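Local structure of CurM Sulfotransferase (Moorea producta, 4GBM) at residues F36-P41 with Q202-F207; L47-L52 with S60-H65; L88-M93 with A262-I267; Q119-L124 with A152-S157. The protein probably transfers a sulfonate group from the cofactor PAPS to an intermediate of the curacin polyketide pathway, activating it for a later step. The protein carries 2 engineered substitutions. One frame throughout, in Å; residues are numbered along the deposited sequence.

Contacts 1, 2 and 4 are buried, whereas contact 3 is only partly covered. Contacts 1 and 2 serve neighbouring elements, strand 35-39 and the helix that follows it, and they meet where I37 packs on L48 and L52. Their chemistry differs: contact 1 is van der Waals packing of aliphatic and aromatic groups, with no hydrogen bond between its segments, while contact 2 is built on hydrogen bonds to one buried arginine and a serine. Contact 4 is aromatic, with F154 also reaching F36 of contact 1. Contact 3 joins a lysine's methylenes to a loop, and its helix packs on that of contact 4 through T91, F92 and L124.

Contact 1 of 4, residues F36-P41 with Q202-F207; sequences FILSSP and QNILNF
L38 points from its strand into the gap between I204 and F207, one helical turn apart on the facing helix. The two helix side chains reach it differently. I204 comes in end-on: its CD1 lies 3.9 Å from L38 CB and reaches past it to the backbone, 3.7 Å from S39 N, so the methyl rests on the peptide link between L38 and S39. F207 has CG anti to its backbone N (chi1 170°), which swings the ring toward the strand. There leucine and phenylalanine cross at about a right angle, with L38 CD1 4.1 Å from F207 CE2, meeting the ring obliquely. Apart from that methyl, hydrocarbon meets hydrocarbon, without polar bonds between the segments. Y159 on the adjacent strand closes around the group, edge-to-face with F207, and L147 of helix 144-153 touches both L38 and F207. The axes of segments 36-39 and 202-207 come within 9.1 Å, their N-to-C directions 132° apart. This is a helix laid against the middle strand of a parallel sheet of order 2-3-1-4-5, the P-loop core of the sulfotransferase fold, whose strand 35-39 leads into the cofactor-phosphate loop.

Contact 2 of 4, residues L47-L52 with S60-H65; sequences LLRVML and SPPELH. With ZN (zinc ion), chain F; A3P (adenosine-3'-5'-diphosphate), chain G.
R49 and S60 hold each other by two hydrogen bonds that run in opposite directions. The hydroxyl OG of S60 donates to the backbone O of R49 over 2.8 Å, tilted 27° from the carbonyl plane, so this helix carbonyl gains a side-chain donor. In return R49 NH2 donates to S60 O at 2.9 Å, in that carbonyl's plane but with a bent N-H...O angle of 135°. The guanidinium has more acceptors beyond the two segments: NH2 also bonds to R255 O and NH1 to M256 O, while NE gives its hydrogen to a water 3.0 Å away. That water makes a weak bond to E63 OE1, and E63 OE2 is in a salt bridge with K136. The helix carrying R49 is the one that follows the P-loop of the sulfotransferase fold, and on it L47 packs against the adenine of the bound adenosine-3'-5'-diphosphate, CD2 being 3.8 Å from C2. R49 gets to the loop by an unusual route, with CG between the backbone N and the carbonyl carbon (chi1 87°) and a second bend at chi2. The flat group ends up sandwiched: P61 C and P62 N lie over one face, V50 CG2 over the other. A leucine here would probably leave the carbonyls of S60, R255 and M256 without these donors and let the loop shift. Further along, H65 ND1 binds a zinc ion at 2.1 Å, and NE2 of the same ring is hydrogen-bonded to S266 OG.

Contact 3 of 4, residues L88-M93 with A262-I267; sequences LQKTFM and AASLSI. Engineered in segment 262-267: A262 (natural residue Gln), A263 (natural residue Lys). With SO4 (sulfate ion), chain Q.
K90 lays the end of its side chain against A263 and S264, where helix 87-96 of this P-loop sulfotransferase domain is flanked by a long loop far along the chain. The loop is held alongside by its backbone, A263 bonding to E86 and L265 to G85, just ahead of the helix. The close part of the contact is small and made by methylene groups. K90 CE sits 3.3 Å from S264 OG and 3.7 Å from A263 CB, with CD also beside the hydroxyl. S264 OG has its polar partner elsewhere, in M256 O, so the lysine carbon only lies against it. A263 is an engineered alanine, lysine in the natural sequence, and its methyl is all it brings to this contact; a bound zinc ion lies about 5 Å from that side chain.

The other side is looser. K90 is partly exposed, and the lysine chain runs straight through chi2 and chi3 before bending at chi4 (-62°), which turns the ammonium NZ away from both, 4.1 Å from A263 CB and farther from the serine hydroxyl than CE is. The nearest alpha carbons of the two segments, those of K90 and S264, remain 8.3 Å apart. Near the start of the helix a sulfate ion, probably from the crystallisation liquor, is also bonded to R75; the helix end would probably favour an anion there. Q89 N donates to sulfate O3 over 2.8 Å, and L88 CB lies 3.3 Å from sulfate O1.

Contact 4 of 4, residues Q119-L124 with A152-S157; sequences QVYGML and ALFANS
Y121 and F154 make a T-shaped (edge-to-face) stack that ties helix 117-128 to the chain leaving helix 144-153, on one flank of the sulfotransferase fold. The tyrosine offers its face and the phenylalanine its edge: the planes stand at 79° and the centroids are 4.8 Å apart. F154 CZ does the touching; it lies over the tyrosine ring, nearer its CG end, 3.4 Å from Y121 CG. F154 is the first residue after its helix to leave helical backbone angles, and with CG anti to its carbonyl carbon (chi1 -60°) the ring extends toward helix 117-128. L31 of a short strand touches both rings. At its far end Y121 is fixed by a hydrogen bond from OH to D135 OD1, on a strand of the central sheet. Replacing Y121 by an alanine is likely to leave the F154 edge without the face it rests on and D135 without this hydroxyl partner. L153 adds the third, lighter touch from the last turn of its helix: its CD1 meets the tyrosine ring obliquely, 4.4 Å from Y121 CD1.

Contact 1 of 4, residues F36-P41 with Q202-F207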
# COMPACT_ATOMS: atom_id res chain seq x y z
N PHE A 36 2.85 -6.25 5.78
CA PHE A 36 1.89 -5.72 4.80
C PHE A 36 1.36 -4.37 5.24
O PHE A 36 1.12 -4.15 6.43
CB PHE A 36 0.71 -6.67 4.62
CG PHE A 36 1.05 -7.93 3.89
CD1 PHE A 36 1.10 -7.96 2.50
CD2 PHE A 36 1.31 -9.11 4.60
CE1 PHE A 36 1.41 -9.14 1.82
CE2 PHE A 36 1.62 -10.29 3.93
CZ PHE A 36 1.67 -10.31 2.54
N ILE A 37 1.18 -3.45 4.29
CA ILE A 37 0.42 -2.23 4.57
C ILE A 37 -0.93 -2.36 3.87
O ILE A 37 -0.98 -2.45 2.64
CB ILE A 37 1.13 -0.93 4.11
CG1 ILE A 37 2.44 -0.73 4.88
CG2 ILE A 37 0.20 0.29 4.31
CD1 ILE A 37 3.37 0.36 4.30
N LEU A 38 -2.00 -2.39 4.65
CA LEU A 38 -3.36 -2.50 4.11
C LEU A 38 -4.11 -1.20 4.27
O LEU A 38 -4.12 -0.60 5.36
CB LEU A 38 -4.13 -3.61 4.83
CG LEU A 38 -3.52 -5.00 4.86
CD1 LEU A 38 -4.45 -5.95 5.58
CD2 LEU A 38 -3.19 -5.52 3.45
N SER A 39 -4.76 -0.76 3.20
CA SER A 39 -5.52 0.48 3.27
C SER A 39 -6.46 0.63 2.10
O SER A 39 -6.34 -0.07 1.10
CB SER A 39 -4.57 1.69 3.25
OG SER A 39 -3.97 1.83 1.98
N SER A 40 -7.40 1.55 2.26
CA SER A 40 -8.19 2.06 1.14
C SER A 40 -7.27 2.90 0.25
O SER A 40 -6.27 3.43 0.73
CB SER A 40 -9.34 2.92 1.68
OG SER A 40 -9.92 3.74 0.68
N PRO A 41 -7.61 3.04 -1.05
CA PRO A 41 -6.92 4.03 -1.88
C PRO A 41 -6.92 5.42 -1.23
O PRO A 41 -7.81 5.75 -0.44
CB PRO A 41 -7.80 4.07 -3.14
CG PRO A 41 -8.24 2.66 -3.27
CD PRO A 41 -8.57 2.25 -1.85
N GLN A 202 -14.10 -2.35 5.40
CA GLN A 202 -14.82 -3.49 5.95
C GLN A 202 -14.07 -4.81 5.71
O GLN A 202 -14.00 -5.66 6.61
CB GLN A 202 -16.26 -3.58 5.42
CG GLN A 202 -17.12 -4.55 6.24
CD GLN A 202 -17.21 -4.14 7.70
OE1 GLN A 202 -17.69 -3.05 8.02
NE2 GLN A 202 -16.75 -5.01 8.59
N ASN A 203 -13.50 -4.97 4.52
CA ASN A 203 -12.72 -6.18 4.21
C ASN A 203 -11.51 -6.31 5.14
O ASN A 203 -11.23 -7.40 5.63
CB ASN A 203 -12.26 -6.20 2.75
CG ASN A 203 -13.39 -6.46 1.75
OD1 ASN A 203 -13.22 -6.22 0.54
ND2 ASN A 203 -14.52 -6.95 2.23
N ILE A 204 -10.81 -5.21 5.38
CA ILE A 204 -9.67 -5.23 6.30
C ILE A 204 -10.11 -5.56 7.72
O ILE A 204 -9.51 -6.41 8.39
CB ILE A 204 -8.88 -3.92 6.28
CG1 ILE A 204 -8.26 -3.69 4.90
CG2 ILE A 204 -7.74 -3.99 7.32
CD1 ILE A 204 -7.82 -2.25 4.66
N LEU A 205 -11.16 -4.89 8.19
CA LEU A 205 -11.70 -5.16 9.52
C LEU A 205 -12.06 -6.62 9.70
O LEU A 205 -11.71 -7.24 10.71
CB LEU A 205 -12.91 -4.26 9.80
CG LEU A 205 -12.56 -2.78 10.00
CD1 LEU A 205 -13.79 -1.90 9.84
CD2 LEU A 205 -11.92 -2.58 11.36
N ASN A 206 -12.77 -7.18 8.71
CA ASN A 206 -13.15 -8.59 8.74
C ASN A 206 -11.94 -9.53 8.78
O ASN A 206 -11.91 -10.48 9.56
CB ASN A 206 -14.04 -8.95 7.54
CG ASN A 206 -15.43 -8.32 7.63
OD1 ASN A 206 -15.83 -7.79 8.66
ND2 ASN A 206 -16.16 -8.37 6.52
N PHE A 207 -10.96 -9.25 7.94
CA PHE A 207 -9.75 -10.05 7.85
C PHE A 207 -8.95 -10.01 9.16
O PHE A 207 -8.57 -11.05 9.71
CB PHE A 207 -8.92 -9.55 6.66
CG PHE A 207 -7.53 -10.11 6.59
CD1 PHE A 207 -7.32 -11.44 6.23
CD2 PHE A 207 -6.44 -9.29 6.82
CE1 PHE A 207 -6.03 -11.96 6.14
CE2 PHE A 207 -5.14 -9.80 6.73
CZ PHE A 207 -4.94 -11.14 6.39

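Contact 2 of 4, residues L47-L52 with S60-H65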
# COMPACT_ATOMS: atom_id res chain seq x y z
N LEU A 47 3.16 7.55 0.88
CA LEU A 47 3.95 8.28 1.87
C LEU A 47 4.51 7.34 2.94
O LEU A 47 5.71 7.35 3.21
CB LEU A 47 3.12 9.38 2.52
CG LEU A 47 3.79 10.11 3.69
CD1 LEU A 47 5.00 10.94 3.23
CD2 LEU A 47 2.75 11.00 4.36
N LEU A 48 3.65 6.51 3.52
CA LEU A 48 4.10 5.58 4.55
C LEU A 48 5.16 4.59 4.03
O LEU A 48 6.19 4.38 4.68
CB LEU A 48 2.92 4.84 5.18
CG LEU A 48 3.30 3.85 6.28
CD1 LEU A 48 4.04 4.53 7.45
CD2 LEU A 48 2.06 3.13 6.78
N ARG A 49 4.92 4.01 2.86
CA ARG A 49 5.89 3.03 2.34
C ARG A 49 7.23 3.69 2.04
O ARG A 49 8.28 3.09 2.25
CB ARG A 49 5.33 2.23 1.15
CG ARG A 49 5.49 2.83 -0.23
CD ARG A 49 6.80 2.40 -0.92
NE ARG A 49 6.93 3.09 -2.20
CZ ARG A 49 8.09 3.44 -2.75
NH1 ARG A 49 8.08 4.10 -3.91
NH2 ARG A 49 9.25 3.15 -2.16
N VAL A 50 7.20 4.95 1.62
CA VAL A 50 8.42 5.71 1.33
C VAL A 50 9.17 6.07 2.62
O VAL A 50 10.40 5.98 2.66
CB VAL A 50 8.14 6.96 0.45
CG1 VAL A 50 9.39 7.83 0.30
CG2 VAL A 50 7.65 6.52 -0.94
N MET A 51 8.44 6.45 3.67
CA MET A 51 9.06 6.63 4.98
C MET A 51 9.81 5.38 5.41
O MET A 51 10.98 5.44 5.80
CB MET A 51 8.02 6.99 6.03
CG MET A 51 7.45 8.38 5.86
SD MET A 51 5.93 8.53 6.82
CE MET A 51 5.72 10.27 6.93
N LEU A 52 9.13 4.24 5.33
CA LEU A 52 9.73 2.96 5.74
C LEU A 52 10.91 2.54 4.85
O LEU A 52 11.79 1.83 5.31
CB LEU A 52 8.68 1.85 5.80
CG LEU A 52 7.56 2.06 6.82
CD1 LEU A 52 6.52 0.94 6.73
CD2 LEU A 52 8.12 2.15 8.24
N SER A 60 11.20 -1.54 1.10
CA SER A 60 9.83 -1.08 0.90
C SER A 60 9.65 -0.46 -0.49
O SER A 60 9.80 0.76 -0.67
CB SER A 60 9.49 -0.07 2.01
OG SER A 60 8.13 0.30 2.00
N PRO A 61 9.35 -1.31 -1.50
CA PRO A 61 9.30 -0.88 -2.89
C PRO A 61 7.92 -0.39 -3.35
O PRO A 61 6.94 -0.58 -2.63
CB PRO A 61 9.65 -2.17 -3.65
CG PRO A 61 9.02 -3.24 -2.81
CD PRO A 61 9.22 -2.78 -1.37
N PRO A 62 7.85 0.22 -4.55
CA PRO A 62 6.55 0.41 -5.20
C PRO A 62 5.88 -0.95 -5.41
O PRO A 62 6.56 -1.99 -5.35
CB PRO A 62 6.90 1.03 -6.56
CG PRO A 62 8.31 1.52 -6.43
CD PRO A 62 8.97 0.61 -5.43
N GLU A 63 4.57 -0.93 -5.67
CA GLU A 63 3.76 -2.14 -5.78
C GLU A 63 4.38 -3.24 -6.64
O GLU A 63 4.74 -3.03 -7.80
CB GLU A 63 2.36 -1.79 -6.32
CG GLU A 63 1.40 -1.19 -5.29
CD GLU A 63 1.56 0.31 -5.02
OE1 GLU A 63 2.43 0.98 -5.63
OE2 GLU A 63 0.79 0.81 -4.18
N LEU A 64 4.48 -4.44 -6.06
CA LEU A 64 5.07 -5.59 -6.75
C LEU A 64 4.07 -6.33 -7.62
O LEU A 64 4.46 -7.04 -8.55
CB LEU A 64 5.69 -6.55 -5.72
CG LEU A 64 6.83 -6.00 -4.87
CD1 LEU A 64 7.16 -6.97 -3.74
CD2 LEU A 64 8.06 -5.69 -5.71
N HIS A 65 2.78 -6.19 -7.31
CA HIS A 65 1.71 -6.88 -8.05
C HIS A 65 1.92 -8.40 -8.15
O HIS A 65 1.66 -9.01 -9.19
CB HIS A 65 1.51 -6.26 -9.45
CG HIS A 65 1.43 -4.76 -9.45
ND1 HIS A 65 0.31 -4.08 -9.02
CD2 HIS A 65 2.32 -3.82 -9.83
CE1 HIS A 65 0.51 -2.78 -9.14
NE2 HIS A 65 1.73 -2.60 -9.62
ZN ZN F . -1.61 -4.81 -8.46
P1 A3P G . -4.13 13.59 -2.82
O1P A3P G . -5.13 13.22 -3.88
O2P A3P G . -2.80 14.04 -3.38
O3P A3P G . -4.70 14.48 -1.76
P2 A3P G . -2.08 6.80 -1.54
O4P A3P G . -2.61 5.80 -0.56
O5P A3P G . -2.74 6.81 -2.89
O6P A3P G . -0.57 6.80 -1.61
O5' A3P G . -2.49 8.23 -0.91
C5' A3P G . -2.33 9.41 -1.71
C4' A3P G . -2.55 10.58 -0.78
O4' A3P G . -1.44 10.68 0.11
C3' A3P G . -2.55 11.91 -1.51
O3' A3P G . -3.84 12.17 -2.09
C2' A3P G . -2.16 12.87 -0.39
O2' A3P G . -3.32 13.32 0.32
C1' A3P G . -1.31 12.02 0.56
N9 A3P G . 0.11 12.43 0.47
C8 A3P G . 0.98 12.21 -0.54
N7 A3P G . 2.19 12.76 -0.27
C5 A3P G . 2.10 13.35 0.93
C6 A3P G . 3.00 14.12 1.83
N6 A3P G . 4.28 14.35 1.47
N1 A3P G . 2.48 14.55 3.01
C2 A3P G . 1.21 14.31 3.39
N3 A3P G . 0.34 13.62 2.62
C4 A3P G . 0.73 13.13 1.42
O HOH W 1 4.30 2.83 -3.55
O HOH W 2 -2.91 -3.12 -8.67

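Contact 3 of 4, residues L88-M93 with A262-I267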
# COMPACT_ATOMS: atom_id res chain seq x y z
N LEU A 88 8.46 -4.23 -9.33
CA LEU A 88 9.25 -5.46 -9.40
C LEU A 88 10.56 -5.27 -10.16
O LEU A 88 11.62 -5.71 -9.70
CB LEU A 88 8.43 -6.62 -9.99
CG LEU A 88 9.06 -8.02 -9.92
CD1 LEU A 88 9.25 -8.49 -8.47
CD2 LEU A 88 8.20 -9.00 -10.70
N GLN A 89 10.50 -4.58 -11.30
CA GLN A 89 11.70 -4.25 -12.08
C GLN A 89 12.69 -3.41 -11.26
O GLN A 89 13.88 -3.72 -11.24
CB GLN A 89 11.31 -3.53 -13.37
CG GLN A 89 12.42 -3.39 -14.38
CD GLN A 89 11.99 -2.63 -15.62
OE1 GLN A 89 12.34 -1.46 -15.80
NE2 GLN A 89 11.23 -3.29 -16.48
N LYS A 90 12.18 -2.38 -10.58
CA LYS A 90 13.02 -1.54 -9.72
C LYS A 90 13.61 -2.31 -8.55
O LYS A 90 14.74 -2.03 -8.14
CB LYS A 90 12.23 -0.32 -9.21
CG LYS A 90 12.02 0.75 -10.27
CD LYS A 90 11.21 1.91 -9.72
CE LYS A 90 11.03 3.00 -10.77
NZ LYS A 90 12.32 3.59 -11.21
N THR A 91 12.84 -3.26 -8.01
CA THR A 91 13.32 -4.08 -6.91
C THR A 91 14.57 -4.85 -7.31
O THR A 91 15.60 -4.77 -6.62
CB THR A 91 12.22 -5.02 -6.36
OG1 THR A 91 11.23 -4.22 -5.70
CG2 THR A 91 12.79 -6.02 -5.38
N PHE A 92 14.51 -5.58 -8.42
CA PHE A 92 15.68 -6.33 -8.89
C PHE A 92 16.85 -5.42 -9.27
O PHE A 92 18.01 -5.79 -9.07
CB PHE A 92 15.31 -7.29 -10.04
CG PHE A 92 14.58 -8.53 -9.59
CD1 PHE A 92 15.17 -9.42 -8.70
CD2 PHE A 92 13.30 -8.81 -10.07
CE1 PHE A 92 14.49 -10.57 -8.29
CE2 PHE A 92 12.62 -9.95 -9.66
CZ PHE A 92 13.21 -10.83 -8.77
N MET A 93 16.54 -4.23 -9.78
CA MET A 93 17.58 -3.22 -10.07
C MET A 93 18.35 -2.82 -8.82
O MET A 93 19.58 -2.75 -8.84
CB MET A 93 16.98 -1.97 -10.71
CG MET A 93 16.37 -2.18 -12.07
SD MET A 93 15.96 -0.60 -12.80
CE MET A 93 14.31 -0.85 -13.42
N ALA A 262 6.34 7.96 -14.05
CA ALA A 262 5.33 6.95 -14.38
C ALA A 262 5.75 5.53 -14.00
O ALA A 262 4.90 4.66 -13.83
CB ALA A 262 4.96 7.02 -15.86
N ALA A 263 7.05 5.31 -13.84
CA ALA A 263 7.58 3.97 -13.54
C ALA A 263 7.24 3.46 -12.13
O ALA A 263 7.11 2.26 -11.93
CB ALA A 263 9.09 3.92 -13.78
N SER A 264 7.08 4.37 -11.17
CA SER A 264 6.75 3.96 -9.79
C SER A 264 5.26 3.99 -9.51
O SER A 264 4.82 3.69 -8.40
CB SER A 264 7.52 4.80 -8.77
OG SER A 264 8.90 4.45 -8.77
N LEU A 265 4.47 4.36 -10.52
CA LEU A 265 3.02 4.47 -10.37
C LEU A 265 2.34 3.25 -10.97
O LEU A 265 2.88 2.62 -11.88
CB LEU A 265 2.51 5.74 -11.06
CG LEU A 265 2.44 7.05 -10.27
CD1 LEU A 265 3.77 7.42 -9.59
CD2 LEU A 265 1.99 8.16 -11.22
N SER A 266 1.16 2.92 -10.46
CA SER A 266 0.43 1.76 -10.93
C SER A 266 -0.96 2.16 -11.35
O SER A 266 -1.25 2.24 -12.55
CB SER A 266 0.39 0.67 -9.85
OG SER A 266 1.69 0.15 -9.64
N ILE A 267 -1.81 2.45 -10.36
CA ILE A 267 -3.23 2.70 -10.60
C ILE A 267 -3.63 4.17 -10.69
O ILE A 267 -4.53 4.51 -11.44
CB ILE A 267 -4.14 1.97 -9.58
CG1 ILE A 267 -3.86 2.44 -8.15
CG2 ILE A 267 -3.94 0.46 -9.70
CD1 ILE A 267 -5.01 2.19 -7.17
S SO4 Q . 7.57 -5.38 -13.82
O1 SO4 Q . 7.37 -6.63 -13.09
O2 SO4 Q . 6.24 -4.87 -14.17
O3 SO4 Q . 8.24 -4.41 -12.97
O4 SO4 Q . 8.33 -5.68 -15.02

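Contact 4 of 4, residues Q119-L124 with A152-S157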
# COMPACT_ATOMS: atom_id res chain seq x y z
N GLN A 119 7.46 -18.68 -5.05
CA GLN A 119 8.88 -18.80 -5.41
C GLN A 119 9.53 -17.44 -5.65
O GLN A 119 10.69 -17.23 -5.28
CB GLN A 119 9.08 -19.70 -6.63
CG GLN A 119 8.96 -21.17 -6.33
CD GLN A 119 8.97 -22.00 -7.59
OE1 GLN A 119 8.13 -21.83 -8.47
NE2 GLN A 119 9.93 -22.91 -7.70
N VAL A 120 8.79 -16.52 -6.27
CA VAL A 120 9.34 -15.20 -6.55
C VAL A 120 9.51 -14.41 -5.25
O VAL A 120 10.54 -13.77 -5.03
CB VAL A 120 8.50 -14.43 -7.60
CG1 VAL A 120 9.02 -13.00 -7.79
CG2 VAL A 120 8.56 -15.18 -8.92
N TYR A 121 8.51 -14.48 -4.37
CA TYR A 121 8.65 -13.89 -3.05
C TYR A 121 9.87 -14.45 -2.30
O TYR A 121 10.60 -13.70 -1.65
CB TYR A 121 7.39 -14.09 -2.22
CG TYR A 121 6.33 -13.01 -2.30
CD1 TYR A 121 5.04 -13.33 -2.71
CD2 TYR A 121 6.59 -11.68 -1.91
CE1 TYR A 121 4.04 -12.37 -2.75
CE2 TYR A 121 5.58 -10.71 -1.95
CZ TYR A 121 4.31 -11.07 -2.37
OH TYR A 121 3.29 -10.14 -2.41
N GLY A 122 10.07 -15.77 -2.39
CA GLY A 122 11.21 -16.41 -1.73
C GLY A 122 12.54 -15.88 -2.26
O GLY A 122 13.48 -15.65 -1.48
N MET A 123 12.60 -15.70 -3.57
CA MET A 123 13.75 -15.09 -4.25
C MET A 123 13.99 -13.65 -3.81
O MET A 123 15.12 -13.24 -3.59
CB MET A 123 13.52 -15.15 -5.77
CG MET A 123 14.65 -14.59 -6.63
SD MET A 123 14.20 -14.66 -8.37
CE MET A 123 13.65 -16.36 -8.51
N LEU A 124 12.92 -12.87 -3.69
CA LEU A 124 13.05 -11.51 -3.19
C LEU A 124 13.58 -11.50 -1.76
O LEU A 124 14.50 -10.74 -1.44
CB LEU A 124 11.72 -10.75 -3.26
CG LEU A 124 11.17 -10.41 -4.65
CD1 LEU A 124 9.85 -9.67 -4.53
CD2 LEU A 124 12.18 -9.59 -5.45
N ALA A 152 -1.81 -17.49 3.42
CA ALA A 152 -1.55 -18.80 2.81
C ALA A 152 -0.09 -18.95 2.41
O ALA A 152 0.46 -20.06 2.46
CB ALA A 152 -2.46 -19.02 1.61
N LEU A 153 0.54 -17.85 2.01
CA LEU A 153 1.91 -17.89 1.49
C LEU A 153 2.98 -17.67 2.55
O LEU A 153 4.10 -18.16 2.41
CB LEU A 153 2.09 -16.84 0.38
CG LEU A 153 1.29 -17.02 -0.91
CD1 LEU A 153 1.63 -15.91 -1.90
CD2 LEU A 153 1.51 -18.39 -1.54
N PHE A 154 2.63 -16.91 3.59
CA PHE A 154 3.57 -16.46 4.60
C PHE A 154 3.11 -16.85 5.99
O PHE A 154 1.90 -16.89 6.26
CB PHE A 154 3.69 -14.93 4.59
CG PHE A 154 4.18 -14.35 3.29
CD1 PHE A 154 5.54 -14.26 3.03
CD2 PHE A 154 3.27 -13.88 2.33
CE1 PHE A 154 6.00 -13.72 1.82
CE2 PHE A 154 3.74 -13.34 1.12
CZ PHE A 154 5.11 -13.26 0.88
N ALA A 155 4.07 -17.11 6.87
CA ALA A 155 3.77 -17.40 8.26
C ALA A 155 4.09 -16.21 9.17
O ALA A 155 5.19 -15.66 9.11
CB ALA A 155 4.54 -18.64 8.71
N ASN A 156 3.12 -15.85 10.01
CA ASN A 156 3.26 -14.81 11.04
C ASN A 156 3.64 -13.43 10.53
O ASN A 156 4.37 -12.68 11.18
CB ASN A 156 4.19 -15.28 12.17
CG ASN A 156 3.63 -16.48 12.92
OD1 ASN A 156 3.95 -17.62 12.62
ND2 ASN A 156 2.75 -16.21 13.89
N SER A 157 3.10 -13.06 9.37
CA SER A 157 3.28 -11.69 8.88
C SER A 157 2.65 -10.67 9.82
O SER A 157 1.73 -10.98 10.58
CB SER A 157 2.67 -11.52 7.48
OG SER A 157 3.32 -12.36 6.55